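Local coordinates for protein positive phenol-degradative gene regulator (Ralstonia sp. E2, PDB 5FRY) that senses phenols through its N-terminal sensory domain and, in response, activates transcription of the genes for phenol degradation, at the interface of chains A and B. Coordinates in Å, arbitrary orientation; residue numbers count along the deposited sequence, not the author numbering. Chains: chain A/B, Positive phenol-degradative gene regulator.

Contact 1: the interface of chains A and B. Residues chain A 41, 43; chain B 37, 39, 74, 77-78, 105, 157.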
ATOM      1  N   LEU A  41       4.336   3.826  -2.414  1.00 21.08           N
ATOM      2  CA  LEU A  41       4.004   2.941  -3.545  1.00 25.36           C
ATOM      3  C   LEU A  41       4.140   1.513  -3.074  1.00 26.96           C
ATOM      4  O   LEU A  41       5.212   1.121  -2.604  1.00 25.19           O
ATOM      5  CB  LEU A  41       4.930   3.182  -4.739  1.00 29.22           C
ATOM      6  CG  LEU A  41       4.771   4.479  -5.535  1.00 27.10           C
ATOM      7  CD1 LEU A  41       6.072   4.793  -6.282  1.00 31.38           C
ATOM      8  CD2 LEU A  41       3.597   4.413  -6.489  1.00 29.73           C
ATOM      9  N   HIS A  43       3.457  -2.702  -3.963  1.00 27.47           N
ATOM     10  CA  HIS A  43       3.180  -3.695  -5.012  1.00 25.65           C
ATOM     11  C   HIS A  43       1.811  -4.341  -4.785  1.00 26.88           C
ATOM     12  O   HIS A  43       1.514  -4.801  -3.690  1.00 27.17           O
ATOM     13  CB  HIS A  43       4.270  -4.764  -5.019  1.00 30.55           C
ATOM     14  CG  HIS A  43       5.661  -4.206  -5.087  1.00 26.45           C
ATOM     15  ND1 HIS A  43       6.256  -3.568  -4.022  1.00 30.05           N
ATOM     16  CD2 HIS A  43       6.559  -4.160  -6.101  1.00 30.60           C
ATOM     17  CE1 HIS A  43       7.463  -3.167  -4.366  1.00 30.16           C
ATOM     18  NE2 HIS A  43       7.671  -3.512  -5.627  1.00 30.25           N
TER
ATOM     19  N   GLN B  37       5.663  -4.680 -12.319  1.00 35.66           N
ATOM     20  CA  GLN B  37       4.740  -4.877 -11.207  1.00 40.42           C
ATOM     21  C   GLN B  37       3.790  -3.692 -11.081  1.00 30.42           C
ATOM     22  O   GLN B  37       4.219  -2.539 -11.080  1.00 31.71           O
ATOM     23  CB  GLN B  37       5.496  -5.083  -9.892  1.00 40.61           C
ATOM     24  CG  GLN B  37       6.425  -6.307  -9.865  1.00 45.71           C
ATOM     25  CD  GLN B  37       5.677  -7.624  -9.682  1.00 47.89           C
ATOM     26  OE1 GLN B  37       4.510  -7.652  -9.250  1.00 42.25           O
ATOM     27  NE2 GLN B  37       6.352  -8.732 -10.006  1.00 49.09           N
ATOM     28  N   MET B  39       1.416  -1.205  -9.108  1.00 28.13           N
ATOM     29  CA  MET B  39       1.571  -0.577  -7.802  1.00 23.74           C
ATOM     30  C   MET B  39       0.327   0.238  -7.495  1.00 24.37           C
ATOM     31  O   MET B  39      -0.399   0.602  -8.412  1.00 28.17           O
ATOM     32  CB  MET B  39       2.790   0.346  -7.787  1.00 25.90           C
ATOM     33  CG  MET B  39       4.051  -0.242  -8.447  1.00 25.16           C
ATOM     34  SD  MET B  39       4.801  -1.498  -7.455  1.00 29.56           S
ATOM     35  CE  MET B  39       5.579  -0.517  -6.177  1.00 23.59           C
ATOM     36  N   SER B  74       7.328  -7.836  -1.710  1.00 27.65           N
ATOM     37  CA  SER B  74       7.757  -6.622  -2.407  1.00 26.73           C
ATOM     38  C   SER B  74       9.221  -6.713  -2.838  1.00 29.21           C
ATOM     39  O   SER B  74       9.559  -6.415  -3.974  1.00 28.99           O
ATOM     40  CB  SER B  74       7.597  -5.390  -1.520  1.00 27.32           C
ATOM     41  OG  SER B  74       6.264  -4.938  -1.479  1.00 29.62           O
ATOM     42  N   ARG B  77       9.976  -9.006  -5.747  1.00 29.19           N
ATOM     43  CA  ARG B  77       9.536  -8.487  -7.041  1.00 34.53           C
ATOM     44  C   ARG B  77      10.479  -7.418  -7.559  1.00 34.90           C
ATOM     45  O   ARG B  77      10.749  -7.351  -8.760  1.00 32.26           O
ATOM     46  CB  ARG B  77       8.116  -7.917  -6.968  1.00 36.83           C
ATOM     47  CG  ARG B  77       7.102  -8.805  -6.279  1.00 38.09           C
ATOM     48  CD  ARG B  77       6.664  -9.991  -7.124  1.00 46.12           C
ATOM     49  NE  ARG B  77       5.429 -10.549  -6.574  1.00 44.02           N
ATOM     50  CZ  ARG B  77       5.386 -11.340  -5.505  1.00 45.59           C
ATOM     51  NH1 ARG B  77       6.513 -11.667  -4.874  1.00 49.33           N
ATOM     52  NH2 ARG B  77       4.227 -11.804  -5.061  1.00 46.15           N
ATOM     53  N   ASP B  78      11.000  -6.591  -6.655  1.00 27.20           N
ATOM     54  CA  ASP B  78      11.880  -5.508  -7.073  1.00 24.75           C
ATOM     55  C   ASP B  78      13.228  -6.082  -7.510  1.00 30.45           C
ATOM     56  O   ASP B  78      13.877  -5.533  -8.386  1.00 25.52           O
ATOM     57  CB  ASP B  78      12.042  -4.471  -5.961  1.00 27.79           C
ATOM     58  CG  ASP B  78      10.897  -3.461  -5.927  1.00 27.22           C
ATOM     59  OD1 ASP B  78      10.081  -3.440  -6.879  1.00 27.89           O
ATOM     60  OD2 ASP B  78      10.828  -2.660  -4.954  1.00 28.42           O
ATOM     61  N   GLU B 105       9.919   4.356  -3.763  1.00 28.66           N
ATOM     62  CA  GLU B 105       8.623   3.893  -3.326  1.00 29.03           C
ATOM     63  C   GLU B 105       8.153   4.691  -2.106  1.00 28.78           C
ATOM     64  O   GLU B 105       7.033   4.496  -1.631  1.00 27.96           O
ATOM     65  CB  GLU B 105       8.664   2.398  -3.027  1.00 26.68           C
ATOM     66  CG  GLU B 105       8.464   1.515  -4.273  1.00 24.27           C
ATOM     67  CD  GLU B 105       9.143   0.147  -4.178  1.00 31.02           C
ATOM     68  OE1 GLU B 105       9.411  -0.361  -3.062  1.00 29.03           O
ATOM     69  OE2 GLU B 105       9.443  -0.417  -5.248  1.00 30.02           O
ATOM     70  N   TYR B 157      11.431  -6.297   3.102  1.00 24.87           N
ATOM     71  CA  TYR B 157      11.877  -5.894   1.763  1.00 28.89           C
ATOM     72  C   TYR B 157      13.374  -6.155   1.526  1.00 31.82           C
ATOM     73  O   TYR B 157      13.763  -6.795   0.545  1.00 25.92           O
ATOM     74  CB  TYR B 157      11.566  -4.415   1.548  1.00 28.50           C
ATOM     75  CG  TYR B 157      11.922  -3.896   0.176  1.00 28.25           C
ATOM     76  CD1 TYR B 157      13.252  -3.622  -0.172  1.00 26.15           C
ATOM     77  CD2 TYR B 157      10.939  -3.668  -0.767  1.00 27.07           C
ATOM     78  CE1 TYR B 157      13.583  -3.161  -1.412  1.00 27.03           C
ATOM     79  CE2 TYR B 157      11.265  -3.203  -2.030  1.00 26.14           C
ATOM     80  CZ  TYR B 157      12.576  -2.952  -2.342  1.00 26.61           C
ATOM     81  OH  TYR B 157      12.868  -2.470  -3.582  1.00 31.02           O
TER
HETATM   82  O   HOH W   1       6.761  -0.689  -1.427  1.00 26.47           O
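A:His43 and B:Met39 form an antiparallel beta bridge across the two-fold homodimer interface, where the edges of the two 37-43 strands meet and tie the sensory domains together. The imidazole of A:His43 enters chain B with CG beside its own backbone N (chi1 -52°), which carries the ring past B:Met39 toward helix 60-84. A:His43 NE2 reaches OD1 of the B:Asp78 carboxylate at 2.7 Å, in a nearly straight hydrogen bond (164° at H). The oxygen lies close to the imidazole plane, yet the donor arrives from above the carboxylate plane, the two flat groups being turned 60° apart. A:His43 ND1 makes a weaker, strongly bent bond to B:Ser74 OG at 2.9 Å.

The ring is also gripped on its faces. B:Met39 bends at chi2 and chi3 to set its CE methyl over the centre of one face of the A:His43 ring, 3.6 Å from the centroid, while B:Ser74 CA covers the rim of the other. The B:Glu105 carboxylate stands almost perpendicular to the imidazole, its OE2 3.5 Å from A:His43 CE1. Two acidic groups this near would tend to favour a protonated ring.

Beside it, A:Leu41 N donates to the backbone O of B:Glu105 at 2.9 Å, and a water connects A:Leu41 O with B:Glu105 OE1. Behind the carboxylate, the phenolic hydroxyl (OH) of the B:Tyr157 side chain donates to B:Asp78 OD2 at 2.5 Å, on the anti side, so both oxygens are engaged. Because B:Tyr157 also lines the phenol pocket, the site joins dimerisation to the effector-binding region and could relay ligand occupancy to the partner chain.

Contact 2: the interface of chains A and B. Residues chain A 27; chain B 16, 20, 103-104.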
ATOM      1  N   MET A  27      11.934  12.051  -4.362  1.00 48.41           N
ATOM      2  CA  MET A  27      12.795  10.875  -4.465  1.00 46.57           C
ATOM      3  C   MET A  27      14.129  11.063  -3.745  1.00 49.23           C
ATOM      4  O   MET A  27      14.720  10.095  -3.263  1.00 51.67           O
ATOM      5  CB  MET A  27      13.015  10.540  -5.939  1.00 46.22           C
ATOM      6  CG  MET A  27      14.044   9.489  -6.220  1.00 48.63           C
ATOM      7  SD  MET A  27      14.076   9.159  -7.990  1.00 65.85           S
ATOM      8  CE  MET A  27      14.436  10.798  -8.644  1.00 44.03           C
TER
ATOM      9  N   LEU B  16      19.041   6.115  -8.740  1.00 44.59           N
ATOM     10  CA  LEU B  16      17.709   6.656  -8.488  1.00 47.91           C
ATOM     11  C   LEU B  16      17.073   7.202  -9.751  1.00 47.51           C
ATOM     12  O   LEU B  16      15.898   6.956 -10.022  1.00 45.07           O
ATOM     13  CB  LEU B  16      17.765   7.761  -7.424  1.00 47.00           C
ATOM     14  CG  LEU B  16      17.851   7.310  -5.967  1.00 45.97           C
ATOM     15  CD1 LEU B  16      18.233   8.465  -5.035  1.00 41.29           C
ATOM     16  CD2 LEU B  16      16.512   6.716  -5.548  1.00 35.27           C
ATOM     17  N   ALA B  20      14.077   5.334 -11.696  1.00 40.74           N
ATOM     18  CA  ALA B  20      12.886   6.169 -11.613  1.00 41.64           C
ATOM     19  C   ALA B  20      12.174   6.253 -12.961  1.00 40.56           C
ATOM     20  O   ALA B  20      10.984   6.569 -13.027  1.00 40.84           O
ATOM     21  CB  ALA B  20      13.244   7.553 -11.113  1.00 40.72           C
ATOM     22  N   THR B 103      13.500   3.767  -1.830  1.00 28.69           N
ATOM     23  CA  THR B 103      13.474   5.227  -1.711  1.00 29.37           C
ATOM     24  C   THR B 103      12.445   5.837  -2.668  1.00 29.67           C
ATOM     25  O   THR B 103      11.580   6.641  -2.262  1.00 25.55           O
ATOM     26  CB  THR B 103      14.882   5.847  -1.979  1.00 28.59           C
ATOM     27  OG1 THR B 103      15.834   5.339  -1.028  1.00 33.03           O
ATOM     28  CG2 THR B 103      14.833   7.363  -1.867  1.00 38.79           C
ATOM     29  N   ILE B 104      12.498   5.409  -3.923  1.00 29.60           N
ATOM     30  CA  ILE B 104      11.507   5.809  -4.921  1.00 30.28           C
ATOM     31  C   ILE B 104      10.067   5.459  -4.487  1.00 30.22           C
ATOM     32  O   ILE B 104       9.120   6.174  -4.805  1.00 32.74           O
ATOM     33  CB  ILE B 104      11.814   5.153  -6.280  1.00 33.50           C
ATOM     34  CG1 ILE B 104      13.121   5.712  -6.852  1.00 30.19           C
ATOM     35  CG2 ILE B 104      10.657   5.347  -7.270  1.00 35.92           C
ATOM     36  CD1 ILE B 104      13.747   4.853  -7.989  1.00 33.71           C
TER
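The side chain of A:Met27 lies over a hydrophobic groove of chain B made by B:Leu16, B:Ile104 and B:Ala20, in the XylR-type N-terminal region (activator of aromatic catabolism) of this sensory domain. A:Met27 follows strand 23-26, and its partners come from the N-terminal helix 15-19, the 3-10 helix 20-22, and the end of helix 91-104. This one methionine buries 89 Å² against the partner chain.

The tight part is the middle of the thioether chain. With CG of A:Met27 anti to the backbone N (chi1 171°) and chi2 also extended, the chain runs straight along the groove, and its CG and SD rest on two side chains that themselves touch, B:Leu16 CD2 and B:Ile104 CG1. A:Met27 CG sits 3.8 Å from the B:Leu16 CD2 methyl. A:Met27 SD is at the same distance, 3.8 Å, from B:Ile104 CG1, a methylene. B:Leu16 runs antiparallel to the methionine, whereas B:Ile104 lies alongside it with the same heading, its CG2 branch directed away from the contact. A:Met27 SD then meets B:Ala20 CB at 3.6 Å. The backbone O of B:Leu16 lies 3.5 Å from A:Met27 SD. Sulfur is thus met by an aliphatic floor and by the backbone carbonyl of B:Leu16, near the start of helix 15-19.

Contacts thin out at both ends. Beyond the sulfur the A:Met27 chain bends (chi3 58°), lifting the CE methyl off the floor. The approach of A:Met27 CE to B:Ala20 CB, at 4.3 Å, is therefore looser than that of the sulfur. At the backbone end, B:Thr103 brings its CG2 methyl toward A:Met27 O, an approach too short in the model to be given weight, and its OG1 points away from the methionine.

Contacts 1 and 2 lie about 12 Å apart, between their C-alpha centres. They share no residue, but they adjoin in sequence: helix 91-104 ends in contact 2, and the very next residue, B:Glu105, belongs to contact 1. From chain A, the segment following strand 23-26 serves contact 2 and strand 37-43 serves contact 1. A polar and an apolar patch therefore adjoin at the end of helix 91-104. The two-fold axis repeats both with the chains exchanged, so each subunit both inserts and receives, an arrangement consistent with a two-fold sensory-domain dimer.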